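Local structure of fructuronate-tagaturonate epimerase UxaE from Cohnella laeviribosi in complex with 1 glycerol (Cohnella laeviribosi, 6IL9) at residues Q109-G113 against R114-P118. The protein interconverts D-fructuronate and D-tagaturonate as a zinc-binding TIM-barrel epimerase. Residues are numbered along the deposited sequence; the frame is centred on the assembly and turned at random.
Sequences QTVRG and RAIHP
V111 meets I116 and P118 through the two branches of its isopropyl group, and this small apolar cluster lies where helix 104-111 gives way to strand 117-124. CG1 of V111 lies 4.0 Å from CG2 of I116, the two side chains running at about a right angle. The other methyl, CG2 of V111, sits 3.9 Å from CG of P118 and also touches CB of that ring. A chi1 of -62° sets CG1 of V111 opposite the carbonyl carbon, facing I116, and leaves CG2 between the backbone N and the carbonyl carbon, facing P118. L96 of strand 93-96 borders both V111 and P118, while I94 packs on I116, and so the cluster continues into the neighbouring barrel strand.

Backbone polar contacts close the turn. A type II beta turn from V111 to R114, with G113 at positive phi (80°), brings the amide N of R114 within 3.0 Å of the carbonyl O of V111; the donor stands 42° above the carbonyl plane. A water lies within bonding distance of both O of V111, at 2.8 Å, and O of I116, at 2.9 Å. It has more acceptors in reach than protons and probably shares its bonds among them, linking the last helical turn to the residue just before the strand.

The aliphatic part of R114 runs alongside the carbonyl of T110, its CD 3.3 Å from O of T110. Bends in the chain carry its guanidinium on to D485, a salt bridge, and to the carbonyl O of V489. R112 pairs with E149.

Together these contacts shape the helix-to-strand link of a beta-alpha-beta unit in the TIM barrel: the carbonyl of V111, at the last helical residue, is met by the turn amide and, probably in part, by the water, with apolar methyls beside it and salt bridges from R114 to D485 and from R112 to E149.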
ATOM      1  N   GLN A 109     -14.160  -7.739   0.291  1.00 17.35           N
ATOM      2  CA  GLN A 109     -15.114  -8.317  -0.655  1.00 17.19           C
ATOM      3  C   GLN A 109     -14.457  -8.680  -1.977  1.00 19.38           C
ATOM      4  O   GLN A 109     -14.871  -9.647  -2.635  1.00 20.43           O
ATOM      5  CB  GLN A 109     -16.271  -7.343  -0.907  1.00 16.42           C
ATOM      6  CG  GLN A 109     -17.162  -7.119   0.309  1.00 18.69           C
ATOM      7  CD  GLN A 109     -17.846  -5.777   0.247  1.00 22.25           C
ATOM      8  OE1 GLN A 109     -17.844  -5.123  -0.795  1.00 21.79           O
ATOM      9  NE2 GLN A 109     -18.415  -5.343   1.365  1.00 23.26           N
ATOM     10  N   THR A 110     -13.428  -7.927  -2.374  1.00 17.52           N
ATOM     11  CA  THR A 110     -12.759  -8.170  -3.646  1.00 18.92           C
ATOM     12  C   THR A 110     -11.856  -9.398  -3.592  1.00 19.10           C
ATOM     13  O   THR A 110     -11.826 -10.185  -4.542  1.00 17.78           O
ATOM     14  CB  THR A 110     -11.949  -6.938  -4.053  1.00 18.26           C
ATOM     15  OG1 THR A 110     -12.818  -5.795  -4.093  1.00 17.51           O
ATOM     16  CG2 THR A 110     -11.316  -7.154  -5.439  1.00 15.50           C
ATOM     17  N   VAL A 111     -11.109  -9.589  -2.503  1.00 16.33           N
ATOM     18  CA  VAL A 111     -10.200 -10.730  -2.451  1.00 18.37           C
ATOM     19  C   VAL A 111     -10.878 -12.004  -1.966  1.00 18.47           C
ATOM     20  O   VAL A 111     -10.300 -13.088  -2.120  1.00 18.09           O
ATOM     21  CB  VAL A 111      -8.963 -10.454  -1.570  1.00 17.66           C
ATOM     22  CG1 VAL A 111      -8.144  -9.293  -2.149  1.00 16.71           C
ATOM     23  CG2 VAL A 111      -9.355 -10.194  -0.109  1.00 18.92           C
ATOM     24  N   ARG A 112     -12.063 -11.907  -1.365  1.00 18.48           N
ATOM     25  CA  ARG A 112     -12.808 -13.097  -0.960  1.00 21.74           C
ATOM     26  C   ARG A 112     -12.985 -14.034  -2.150  1.00 20.82           C
ATOM     27  O   ARG A 112     -13.406 -13.614  -3.230  1.00 23.51           O
ATOM     28  CB  ARG A 112     -14.171 -12.680  -0.385  1.00 22.87           C
ATOM     29  CG  ARG A 112     -15.114 -13.827  -0.034  1.00 26.32           C
ATOM     30  CD  ARG A 112     -16.536 -13.293   0.201  1.00 31.47           C
ATOM     31  NE  ARG A 112     -16.601 -12.390   1.345  1.00 33.64           N
ATOM     32  CZ  ARG A 112     -17.334 -11.281   1.405  1.00 27.93           C
ATOM     33  NH1 ARG A 112     -18.088 -10.897   0.377  1.00 31.37           N
ATOM     34  NH2 ARG A 112     -17.308 -10.545   2.503  1.00 32.80           N
ATOM     35  N   GLY A 113     -12.595 -15.295  -1.969  1.00 21.97           N
ATOM     36  CA  GLY A 113     -12.749 -16.265  -3.034  1.00 22.21           C
ATOM     37  C   GLY A 113     -11.693 -16.217  -4.116  1.00 24.08           C
ATOM     38  O   GLY A 113     -11.857 -16.875  -5.151  1.00 24.89           O
ATOM     39  N   ARG A 114     -10.617 -15.463  -3.916  1.00 19.57           N
ATOM     40  CA  ARG A 114      -9.512 -15.384  -4.859  1.00 18.88           C
ATOM     41  C   ARG A 114      -8.227 -15.832  -4.176  1.00 19.31           C
ATOM     42  O   ARG A 114      -8.062 -15.678  -2.961  1.00 21.20           O
ATOM     43  CB  ARG A 114      -9.352 -13.942  -5.396  1.00 20.21           C
ATOM     44  CG  ARG A 114     -10.691 -13.311  -5.651  1.00 25.66           C
ATOM     45  CD  ARG A 114     -10.675 -12.346  -6.777  1.00 29.08           C
ATOM     46  NE  ARG A 114     -10.015 -12.822  -7.987  1.00 36.33           N
ATOM     47  CZ  ARG A 114     -10.164 -12.227  -9.165  1.00 27.98           C
ATOM     48  NH1 ARG A 114     -10.970 -11.174  -9.257  1.00 31.35           N
ATOM     49  NH2 ARG A 114      -9.506 -12.669 -10.239  1.00 26.21           N
ATOM     50  N   ALA A 115      -7.309 -16.391  -4.967  1.00 19.45           N
ATOM     51  CA  ALA A 115      -6.073 -16.948  -4.416  1.00 19.71           C
ATOM     52  C   ALA A 115      -5.033 -15.835  -4.291  1.00 18.46           C
ATOM     53  O   ALA A 115      -4.040 -15.772  -5.014  1.00 19.31           O
ATOM     54  CB  ALA A 115      -5.561 -18.094  -5.278  1.00 22.60           C
ATOM     55  N   ILE A 116      -5.299 -14.927  -3.356  1.00 18.73           N
ATOM     56  CA  ILE A 116      -4.369 -13.837  -3.070  1.00 16.30           C
ATOM     57  C   ILE A 116      -4.619 -13.389  -1.641  1.00 17.78           C
ATOM     58  O   ILE A 116      -5.753 -13.433  -1.154  1.00 20.96           O
ATOM     59  CB  ILE A 116      -4.516 -12.674  -4.082  1.00 17.10           C
ATOM     60  CG1 ILE A 116      -3.356 -11.677  -3.927  1.00 16.00           C
ATOM     61  CG2 ILE A 116      -5.873 -11.995  -3.930  1.00 17.92           C
ATOM     62  CD1 ILE A 116      -3.182 -10.736  -5.132  1.00 15.43           C
ATOM     63  N   HIS A 117      -3.544 -13.005  -0.955  1.00 16.82           N
ATOM     64  CA  HIS A 117      -3.637 -12.556   0.430  1.00 17.07           C
ATOM     65  C   HIS A 117      -3.602 -11.046   0.469  1.00 16.21           C
ATOM     66  O   HIS A 117      -2.732 -10.444  -0.173  1.00 15.80           O
ATOM     67  CB  HIS A 117      -2.478 -13.105   1.259  1.00 18.09           C
ATOM     68  CG  HIS A 117      -2.409 -14.595   1.282  1.00 19.99           C
ATOM     69  ND1 HIS A 117      -3.362 -15.369   1.909  1.00 21.65           N
ATOM     70  CD2 HIS A 117      -1.499 -15.456   0.768  1.00 22.12           C
ATOM     71  CE1 HIS A 117      -3.048 -16.645   1.767  1.00 22.80           C
ATOM     72  NE2 HIS A 117      -1.919 -16.725   1.083  1.00 24.68           N
ATOM     73  N   PRO A 118      -4.507 -10.409   1.216  1.00 15.55           N
ATOM     74  CA  PRO A 118      -4.544  -8.940   1.239  1.00 16.29           C
ATOM     75  C   PRO A 118      -3.648  -8.319   2.290  1.00 17.55           C
ATOM     76  O   PRO A 118      -3.684  -8.717   3.456  1.00 18.04           O
ATOM     77  CB  PRO A 118      -6.019  -8.638   1.539  1.00 16.19           C
ATOM     78  CG  PRO A 118      -6.444  -9.807   2.428  1.00 15.19           C
ATOM     79  CD  PRO A 118      -5.632 -11.016   1.951  1.00 15.15           C
TER
HETATM   80  O   HOH W   1      -8.418 -13.966  -0.266  1.00 27.32           O